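Polyketide synthase PksL (Bacillus subtilis, PDB 5E1V) is a polyketide synthase whose dehydratase domain probably removes water from beta-hydroxyacyl intermediates during assembly of bacillaene. Local coordinates at residues Asn15-His20 with Glu154-Lys159; Leu173-Glu178 with His189-Asp194; Leu11-Pro16 with Leu63-Asp68. All blocks are in the same frame, centred on the assembly; numbering follows the deposited sequence.

Interaction 1: Asn15-His20 with Glu154-Lys159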
loop_
_atom_site.group_PDB
_atom_site.type_symbol
_atom_site.label_atom_id
_atom_site.label_comp_id
_atom_site.label_asym_id
_atom_site.label_seq_id
_atom_site.Cartn_x
_atom_site.Cartn_y
_atom_site.Cartn_z
ATOM N N ASN A 15 -12.877 -3.454 -10.711
ATOM C CA ASN A 15 -11.899 -3.790 -9.719
ATOM C C ASN A 15 -12.380 -3.219 -8.402
ATOM O O ASN A 15 -12.661 -2.014 -8.302
ATOM C CB ASN A 15 -10.552 -3.130 -10.096
ATOM C CG ASN A 15 -9.458 -3.382 -9.092
ATOM O OD1 ASN A 15 -9.477 -2.938 -7.933
ATOM N ND2 ASN A 15 -8.397 -4.013 -9.581
ATOM N N PRO A 16 -12.458 -4.067 -7.354
ATOM C CA PRO A 16 -13.068 -3.565 -6.120
ATOM C C PRO A 16 -12.230 -2.507 -5.411
ATOM O O PRO A 16 -12.821 -1.708 -4.653
ATOM C CB PRO A 16 -13.233 -4.827 -5.273
ATOM C CG PRO A 16 -12.177 -5.741 -5.730
ATOM C CD PRO A 16 -11.910 -5.428 -7.187
ATOM N N PHE A 17 -10.888 -2.489 -5.604
ATOM C CA PHE A 17 -10.102 -1.435 -4.953
ATOM C C PHE A 17 -10.404 -0.076 -5.597
ATOM O O PHE A 17 -10.547 0.906 -4.929
ATOM C CB PHE A 17 -8.592 -1.764 -5.024
ATOM C CG PHE A 17 -8.236 -3.102 -4.373
ATOM C CD1 PHE A 17 -8.344 -3.280 -3.025
ATOM C CD2 PHE A 17 -7.886 -4.205 -5.145
ATOM C CE1 PHE A 17 -8.006 -4.504 -2.373
ATOM C CE2 PHE A 17 -7.597 -5.441 -4.526
ATOM C CZ PHE A 17 -7.680 -5.577 -3.118
ATOM N N ILE A 18 -10.548 -0.057 -6.912
ATOM C CA ILE A 18 -10.828 1.155 -7.606
ATOM C C ILE A 18 -12.254 1.606 -7.299
ATOM O O ILE A 18 -12.502 2.734 -7.090
ATOM C CB ILE A 18 -10.580 0.990 -9.117
ATOM C CG1 ILE A 18 -9.095 0.654 -9.404
ATOM C CG2 ILE A 18 -10.924 2.200 -9.890
ATOM C CD1 ILE A 18 -8.774 0.436 -10.844
ATOM N N TYR A 19 -13.208 0.703 -7.363
ATOM C CA TYR A 19 -14.551 1.114 -7.144
ATOM C C TYR A 19 -14.753 1.695 -5.779
ATOM O O TYR A 19 -15.524 2.685 -5.634
ATOM C CB TYR A 19 -15.460 -0.070 -7.391
ATOM C CG TYR A 19 -16.905 0.257 -7.331
ATOM C CD1 TYR A 19 -17.609 0.538 -8.472
ATOM C CD2 TYR A 19 -17.609 0.198 -6.120
ATOM C CE1 TYR A 19 -18.979 0.834 -8.427
ATOM C CE2 TYR A 19 -18.992 0.477 -6.060
ATOM C CZ TYR A 19 -19.678 0.799 -7.210
ATOM O OH TYR A 19 -21.101 1.062 -7.177
ATOM N N HIS A 20 -14.051 1.171 -4.784
ATOM C CA HIS A 20 -14.276 1.511 -3.362
ATOM C C HIS A 20 -13.207 2.470 -2.792
ATOM O O HIS A 20 -13.065 2.623 -1.567
ATOM C CB HIS A 20 -14.359 0.236 -2.516
ATOM C CG HIS A 20 -15.609 -0.553 -2.765
ATOM N ND1 HIS A 20 -16.862 -0.051 -2.456
ATOM C CD2 HIS A 20 -15.836 -1.705 -3.453
ATOM C CE1 HIS A 20 -17.799 -0.914 -2.830
ATOM N NE2 HIS A 20 -17.208 -1.932 -3.420
ATOM N N GLU A 154 -16.556 -0.230 1.884
ATOM C CA GLU A 154 -16.691 -1.645 1.756
ATOM C C GLU A 154 -15.343 -2.454 1.718
ATOM O O GLU A 154 -14.595 -2.471 2.688
ATOM C CB GLU A 154 -17.623 -1.897 0.563
ATOM C CG GLU A 154 -18.874 -2.705 0.837
ATOM C CD GLU A 154 -18.875 -4.003 0.076
ATOM O OE1 GLU A 154 -19.625 -4.107 -0.917
ATOM O OE2 GLU A 154 -18.071 -4.896 0.443
ATOM N N TYR A 155 -15.109 -3.173 0.639
ATOM C CA TYR A 155 -13.870 -3.952 0.396
ATOM C C TYR A 155 -12.569 -3.252 0.808
ATOM O O TYR A 155 -11.628 -3.918 1.338
ATOM C CB TYR A 155 -13.786 -4.251 -1.086
ATOM C CG TYR A 155 -13.098 -5.492 -1.514
ATOM C CD1 TYR A 155 -13.838 -6.636 -1.784
ATOM C CD2 TYR A 155 -11.695 -5.544 -1.693
ATOM C CE1 TYR A 155 -13.255 -7.761 -2.279
ATOM C CE2 TYR A 155 -11.098 -6.682 -2.181
ATOM C CZ TYR A 155 -11.844 -7.766 -2.455
ATOM O OH TYR A 155 -11.273 -8.903 -2.875
ATOM N N MET A 156 -12.516 -1.937 0.623
ATOM C CA MET A 156 -11.306 -1.087 0.870
ATOM C C MET A 156 -11.136 -0.584 2.332
ATOM O O MET A 156 -10.133 0.094 2.663
ATOM C CB MET A 156 -11.303 0.118 -0.091
ATOM C CG MET A 156 -10.779 -0.171 -1.495
ATOM S SD MET A 156 -9.015 0.285 -1.696
ATOM C CE MET A 156 -8.162 -0.246 -0.259
ATOM N N LYS A 157 -12.137 -0.834 3.198
ATOM C CA LYS A 157 -12.090 -0.318 4.556
ATOM C C LYS A 157 -11.615 -1.438 5.410
ATOM O O LYS A 157 -12.278 -2.433 5.444
ATOM C CB LYS A 157 -13.497 0.115 5.088
ATOM C CG LYS A 157 -13.787 1.559 4.950
ATOM C CD LYS A 157 -15.155 1.951 5.498
ATOM C CE LYS A 157 -15.025 2.641 6.857
ATOM N NZ LYS A 157 -16.431 2.810 7.372
ATOM N N ALA A 158 -10.470 -1.290 6.092
ATOM C CA ALA A 158 -9.989 -2.265 6.973
ATOM C C ALA A 158 -10.890 -2.109 8.266
ATOM O O ALA A 158 -11.562 -1.106 8.389
ATOM C CB ALA A 158 -8.491 -2.056 7.300
ATOM N N LYS A 159 -10.869 -3.143 9.098
ATOM C CA LYS A 159 -11.457 -3.234 10.421
ATOM C C LYS A 159 -10.378 -3.232 11.472
ATOM O O LYS A 159 -9.292 -3.780 11.240
ATOM C CB LYS A 159 -12.198 -4.551 10.532
ATOM C CG LYS A 159 -13.226 -4.640 9.441
ATOM C CD LYS A 159 -14.494 -3.892 9.808
ATOM C CE LYS A 159 -15.580 -4.848 10.261
ATOM N NZ LYS A 159 -15.219 -5.656 11.473
#
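The short helix 16-19 runs up against a 3-10 turn at Tyr-155 and Met-156, with the CA atoms of Pro-16 and Tyr-155 6.6 Å apart and those of His-20 and Met-156 5.8 Å apart. The contact joins the two hotdog halves of the double-hotdog fold of polyketide synthase dehydratases. Asn-15 is the N-cap: its CG stands anti to the backbone N (chi1 178°), so that OD1 accepts from Ile-18 N at 3.2 Å, and weakly from Phe-17 N. Across the contact, the Tyr-155 ring carries Pro-16 CB over the centre of one face, a CH-pi contact with CB 3.8 Å from the ring centroid. Its CE2 edge points at the face of Phe-17 in a T-shaped pair, the ring planes 84° apart. Met-156, its chain bent at chi2 and chi3, crosses Phe-17 at about a right angle: SD lies beside the ring edge, 3.9 Å from CD1, as a Met-aromatic contact. Pro-190 and Thr-191 of helix 190-203 also pack on Phe-17. The imidazole of His-20 is sandwiched between Glu-154 CB, offset toward the rim of one face, and Tyr-19 CD2, over the centre of the other, while its ND1 hydrogen-bonds to Ser-153 OG, which would fix the ring's rotation. On the backbone side of His-20, Met-156 CB comes within 3.4 Å of His-20 O.

Interaction 2: Leu173-Glu178 with His189-Asp194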
loop_
_atom_site.group_PDB
_atom_site.type_symbol
_atom_site.label_atom_id
_atom_site.label_comp_id
_atom_site.label_asym_id
_atom_site.label_seq_id
_atom_site.Cartn_x
_atom_site.Cartn_y
_atom_site.Cartn_z
ATOM N N LEU A 173 -5.361 -4.435 12.389
ATOM C CA LEU A 173 -6.027 -4.347 11.106
ATOM C C LEU A 173 -6.522 -5.703 10.685
ATOM O O LEU A 173 -5.829 -6.673 10.845
ATOM C CB LEU A 173 -5.014 -3.846 10.040
ATOM C CG LEU A 173 -4.689 -2.376 10.199
ATOM C CD1 LEU A 173 -3.530 -1.945 9.300
ATOM C CD2 LEU A 173 -5.910 -1.480 10.021
ATOM N N SER A 174 -7.716 -5.794 10.110
ATOM C CA SER A 174 -8.162 -7.041 9.470
ATOM C C SER A 174 -9.142 -6.688 8.300
ATOM O O SER A 174 -9.624 -5.608 8.219
ATOM C CB SER A 174 -8.748 -8.072 10.498
ATOM O OG SER A 174 -10.000 -7.649 11.018
ATOM N N LEU A 175 -9.367 -7.603 7.378
ATOM C CA LEU A 175 -10.351 -7.412 6.307
ATOM C C LEU A 175 -11.794 -7.366 6.857
ATOM O O LEU A 175 -12.149 -8.098 7.807
ATOM C CB LEU A 175 -10.176 -8.554 5.354
ATOM C CG LEU A 175 -9.239 -8.455 4.179
ATOM C CD1 LEU A 175 -8.213 -7.319 4.116
ATOM C CD2 LEU A 175 -8.719 -9.715 3.541
ATOM N N GLY A 176 -12.633 -6.549 6.204
ATOM C CA GLY A 176 -14.058 -6.631 6.395
ATOM C C GLY A 176 -14.560 -7.898 5.794
ATOM O O GLY A 176 -13.842 -8.583 5.074
ATOM N N SER A 177 -15.826 -8.235 6.042
ATOM C CA SER A 177 -16.314 -9.555 5.616
ATOM C C SER A 177 -16.336 -9.801 4.098
ATOM O O SER A 177 -16.185 -10.944 3.632
ATOM C CB SER A 177 -17.692 -9.822 6.240
ATOM O OG SER A 177 -18.623 -8.949 5.631
ATOM N N GLU A 178 -16.536 -8.740 3.294
ATOM C CA GLU A 178 -16.581 -8.905 1.860
ATOM C C GLU A 178 -15.197 -9.226 1.304
ATOM O O GLU A 178 -15.069 -10.195 0.581
ATOM C CB GLU A 178 -17.099 -7.651 1.137
ATOM N N HIS A 189 -2.223 -7.748 0.952
ATOM C CA HIS A 189 -3.517 -7.273 0.630
ATOM C C HIS A 189 -3.584 -5.767 0.615
ATOM O O HIS A 189 -3.384 -5.132 1.649
ATOM C CB HIS A 189 -4.580 -7.796 1.621
ATOM C CG HIS A 189 -5.948 -7.837 1.022
ATOM N ND1 HIS A 189 -6.712 -6.722 0.877
ATOM C CD2 HIS A 189 -6.721 -8.879 0.637
ATOM C CE1 HIS A 189 -7.859 -7.038 0.346
ATOM N NE2 HIS A 189 -7.878 -8.347 0.156
ATOM N N PRO A 190 -3.940 -5.149 -0.547
ATOM C CA PRO A 190 -4.116 -3.655 -0.531
ATOM C C PRO A 190 -4.949 -2.991 0.540
ATOM O O PRO A 190 -4.588 -1.992 0.980
ATOM C CB PRO A 190 -4.645 -3.361 -1.883
ATOM C CG PRO A 190 -4.012 -4.486 -2.749
ATOM C CD PRO A 190 -4.226 -5.663 -1.905
ATOM N N THR A 191 -5.996 -3.603 1.046
ATOM C CA THR A 191 -6.705 -3.060 2.199
ATOM C C THR A 191 -5.927 -3.030 3.501
ATOM O O THR A 191 -5.956 -2.068 4.297
ATOM C CB THR A 191 -8.010 -3.912 2.347
ATOM O OG1 THR A 191 -8.795 -3.725 1.136
ATOM C CG2 THR A 191 -8.802 -3.422 3.415
ATOM N N LEU A 192 -5.163 -4.076 3.736
ATOM C CA LEU A 192 -4.275 -4.087 4.891
ATOM C C LEU A 192 -3.195 -3.037 4.732
ATOM O O LEU A 192 -2.906 -2.328 5.666
ATOM C CB LEU A 192 -3.704 -5.462 5.026
ATOM C CG LEU A 192 -4.623 -6.640 5.418
ATOM C CD1 LEU A 192 -3.821 -7.870 5.567
ATOM C CD2 LEU A 192 -5.351 -6.308 6.714
ATOM N N ILE A 193 -2.571 -2.942 3.543
ATOM C CA ILE A 193 -1.463 -2.013 3.370
ATOM C C ILE A 193 -2.048 -0.568 3.353
ATOM O O ILE A 193 -1.580 0.285 4.080
ATOM C CB ILE A 193 -0.622 -2.229 2.095
ATOM C CG1 ILE A 193 -0.226 -3.715 1.864
ATOM C CG2 ILE A 193 0.628 -1.330 2.211
ATOM C CD1 ILE A 193 0.420 -4.413 3.004
ATOM N N ASP A 194 -3.098 -0.315 2.578
ATOM C CA ASP A 194 -3.675 1.009 2.578
ATOM C C ASP A 194 -4.132 1.440 4.002
ATOM O O ASP A 194 -3.917 2.583 4.444
ATOM C CB ASP A 194 -4.757 1.167 1.491
ATOM C CG ASP A 194 -5.286 2.549 1.421
ATOM O OD1 ASP A 194 -4.574 3.459 0.869
ATOM O OD2 ASP A 194 -6.385 2.739 2.004
#
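His-189 ND1 is gripped by one hydrogen bond, from Thr-191 N at 3.2 Å with an N-H...N angle of 148°. The amide lies close to the imidazole plane, 8° out of it, so His-189 serves as the side-chain N-cap of helix 190-203, the helix that the sheet of this hotdog half curves around. From the cap to Asp-194 the sequence fits the HPxxxD pattern of related dehydratases, where the aspartate is catalytic; Asp-194 probably has the same role here. CG of His-189 is anti to its backbone N, which brings the ring back over the first turn to meet the Thr-191 amide. Thr-191 is held a second time, through OG1, by Tyr-155 O. The capping ring is roofed by Leu-175: CD1 sits over its centre in a CH-pi contact, 3.7 Å from the centroid and 14° off the ring normal. The second methyl, Leu-175 CD2, rests on the same face 3.6 Å from His-189 CD2, so the isopropyl group straddles the ring, with neither chi1 nor chi2 well staggered. The ring of Phe-186 also meets the imidazole, inclined to it. Leu-175 CD1 is wedged further against the helix, 3.8 Å from Thr-191 CB and 3.9 Å from Leu-192 CG. Near the end of strand 168-174, which pairs with strand 232-245 through Leu-173 and Cys-233, Leu-192 CD2 lies 4.0 Å from Ser-174 CA. Leu-173 completes this buried layer alongside the helix backbone, its CD1 3.7 Å from Leu-192 O.

Interaction 3: Leu11-Pro16 with Leu63-Asp68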
loop_
_atom_site.group_PDB
_atom_site.type_symbol
_atom_site.label_atom_id
_atom_site.label_comp_id
_atom_site.label_asym_id
_atom_site.label_seq_id
_atom_site.Cartn_x
_atom_site.Cartn_y
_atom_site.Cartn_z
ATOM N N LEU A 11 -7.702 -2.425 -15.679
ATOM C CA LEU A 11 -8.106 -1.757 -14.442
ATOM C C LEU A 11 -9.265 -0.816 -14.776
ATOM O O LEU A 11 -9.165 0.003 -15.727
ATOM C CB LEU A 11 -6.954 -0.989 -13.893
ATOM C CG LEU A 11 -5.800 -1.928 -13.491
ATOM C CD1 LEU A 11 -4.587 -1.079 -13.132
ATOM C CD2 LEU A 11 -6.209 -2.773 -12.336
ATOM N N SER A 12 -10.337 -0.989 -14.012
ATOM C CA SER A 12 -11.621 -0.280 -14.278
ATOM C C SER A 12 -12.400 -0.249 -12.930
ATOM O O SER A 12 -11.917 -0.756 -11.926
ATOM C CB SER A 12 -12.387 -1.028 -15.358
ATOM O OG SER A 12 -13.030 -2.156 -14.802
ATOM N N LEU A 13 -13.620 0.313 -12.915
ATOM C CA LEU A 13 -14.507 0.237 -11.780
ATOM C C LEU A 13 -14.998 -1.170 -11.414
ATOM O O LEU A 13 -15.597 -1.377 -10.378
ATOM C CB LEU A 13 -15.733 1.190 -12.025
ATOM C CG LEU A 13 -15.522 2.647 -11.595
ATOM C CD1 LEU A 13 -14.353 3.361 -12.257
ATOM C CD2 LEU A 13 -16.835 3.443 -11.881
ATOM N N LYS A 14 -14.693 -2.146 -12.226
ATOM C CA LYS A 14 -14.996 -3.548 -11.901
ATOM C C LYS A 14 -14.037 -4.084 -10.846
ATOM O O LYS A 14 -14.338 -5.049 -10.223
ATOM C CB LYS A 14 -14.871 -4.434 -13.134
ATOM C CG LYS A 14 -16.008 -4.164 -14.129
ATOM C CD LYS A 14 -16.583 -5.427 -14.734
ATOM C CE LYS A 14 -17.929 -5.171 -15.412
ATOM N NZ LYS A 14 -17.772 -4.409 -16.664
ATOM N N ASN A 15 -12.877 -3.454 -10.711
ATOM C CA ASN A 15 -11.899 -3.790 -9.719
ATOM C C ASN A 15 -12.380 -3.219 -8.402
ATOM O O ASN A 15 -12.661 -2.014 -8.302
ATOM C CB ASN A 15 -10.552 -3.130 -10.096
ATOM C CG ASN A 15 -9.458 -3.382 -9.092
ATOM O OD1 ASN A 15 -9.477 -2.938 -7.933
ATOM N ND2 ASN A 15 -8.397 -4.013 -9.581
ATOM N N PRO A 16 -12.458 -4.067 -7.354
ATOM C CA PRO A 16 -13.068 -3.565 -6.120
ATOM C C PRO A 16 -12.230 -2.507 -5.411
ATOM O O PRO A 16 -12.821 -1.708 -4.653
ATOM C CB PRO A 16 -13.233 -4.827 -5.273
ATOM C CG PRO A 16 -12.177 -5.741 -5.730
ATOM C CD PRO A 16 -11.910 -5.428 -7.187
ATOM N N LEU A 63 -3.595 6.405 -10.758
ATOM C CA LEU A 63 -4.226 5.556 -11.736
ATOM C C LEU A 63 -5.725 5.675 -11.467
ATOM O O LEU A 63 -6.239 5.162 -10.483
ATOM C CB LEU A 63 -3.748 4.136 -11.597
ATOM C CG LEU A 63 -4.171 3.291 -12.814
ATOM C CD1 LEU A 63 -3.128 2.300 -13.100
ATOM C CD2 LEU A 63 -5.583 2.726 -12.680
ATOM N N THR A 64 -6.396 6.402 -12.339
ATOM C CA THR A 64 -7.775 6.784 -12.086
ATOM C C THR A 64 -8.629 6.188 -13.180
ATOM O O THR A 64 -8.166 5.998 -14.280
ATOM C CB THR A 64 -7.994 8.315 -12.106
ATOM O OG1 THR A 64 -7.812 8.803 -13.430
ATOM C CG2 THR A 64 -7.035 9.017 -11.195
ATOM N N ALA A 65 -9.886 5.894 -12.871
ATOM C CA ALA A 65 -10.816 5.445 -13.932
ATOM C C ALA A 65 -12.148 6.075 -13.675
ATOM O O ALA A 65 -12.554 6.269 -12.525
ATOM C CB ALA A 65 -10.944 3.936 -13.938
ATOM N N GLU A 66 -12.838 6.464 -14.736
ATOM C CA GLU A 66 -14.229 6.816 -14.491
ATOM C C GLU A 66 -15.177 6.093 -15.444
ATOM O O GLU A 66 -14.797 5.623 -16.544
ATOM C CB GLU A 66 -14.416 8.340 -14.554
ATOM C CG GLU A 66 -14.217 8.849 -15.957
ATOM C CD GLU A 66 -14.619 10.307 -16.149
ATOM O OE1 GLU A 66 -15.124 10.955 -15.212
ATOM O OE2 GLU A 66 -14.399 10.791 -17.265
ATOM N N GLN A 67 -16.423 6.049 -15.012
ATOM C CA GLN A 67 -17.506 5.501 -15.780
ATOM C C GLN A 67 -17.068 4.099 -16.223
ATOM O O GLN A 67 -16.635 3.303 -15.355
ATOM C CB GLN A 67 -17.864 6.428 -16.950
ATOM C CG GLN A 67 -18.352 7.823 -16.591
ATOM C CD GLN A 67 -18.519 8.653 -17.882
ATOM O OE1 GLN A 67 -17.683 8.592 -18.796
ATOM N NE2 GLN A 67 -19.612 9.369 -17.990
ATOM N N ASP A 68 -17.116 3.847 -17.521
ATOM C CA ASP A 68 -16.752 2.564 -18.126
ATOM C C ASP A 68 -15.359 2.544 -18.719
ATOM O O ASP A 68 -15.035 1.613 -19.436
ATOM C CB ASP A 68 -17.744 2.110 -19.224
ATOM C CG ASP A 68 -17.918 3.124 -20.366
ATOM O OD1 ASP A 68 -17.683 4.286 -20.172
ATOM O OD2 ASP A 68 -18.393 2.755 -21.447
HETATM O O HOH W 1 -14.474 1.747 -15.453
#
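The dry, buried part of the contact is at the inner end, where Leu-11 finishes strand 4-11 of the first hotdog half and lies across Leu-63 at about a right angle. The two CD1 methyls meet at 3.7 Å, and Leu-73 of strand 70-81 touches both side chains. Residues 63-67, which begin with a weakly bonded strand, run at 42° to residues 11-13. Leu-13 carries the packing outward, onto both side chain and backbone, and makes the closest approaches: its CD1 lies 3.8 Å from Ala-65 CB and 3.4 Å from Ala-65 O, while CD2 reaches 3.5 Å from Gln-67 O. An alanine in place of Leu-13 would remove both methyls and would probably loosen the hold on Ala-65 and Gln-67. The outer side, by contrast, is wet. A water accepts from Leu-13 N at 3.0 Å and donates to Gln-67 O at 2.7 Å, bridging the two backbones beside the exposed residues Glu-66 and Gln-67; Glu-66 is salt-bridged to Arg-95. The loop that presents Leu-13 is a type I beta turn from Ser-12 to Asn-15, braced by an ST turn in which Ser-12 OG accepts from Lys-14 N at 3.1 Å (160°).

In the fold
From the N terminus, strand 4-11 leads into a turn that serves two contacts. Interaction 3 closes the shorter excursion, bringing residues 63-68 back to 11-16 within the first hotdog half. Interaction 1 starts from the same stretch, sharing Asn-15 and Pro-16, but closes a much longer span, returning at 154-159 from the second half; the return of interaction 3 falls within that span, and Ile-18 and Tyr-19 pack on residues 11-13. Interaction 2 follows in series as a short local closure, setting strand 168-174 against the start of helix 190-203. A probable hydrogen bond between Lys-159 O and Ser-174 N ties it to interaction 1, which thus touches both others, whereas interactions 2 and 3 do not meet, their centres about 19 Å apart.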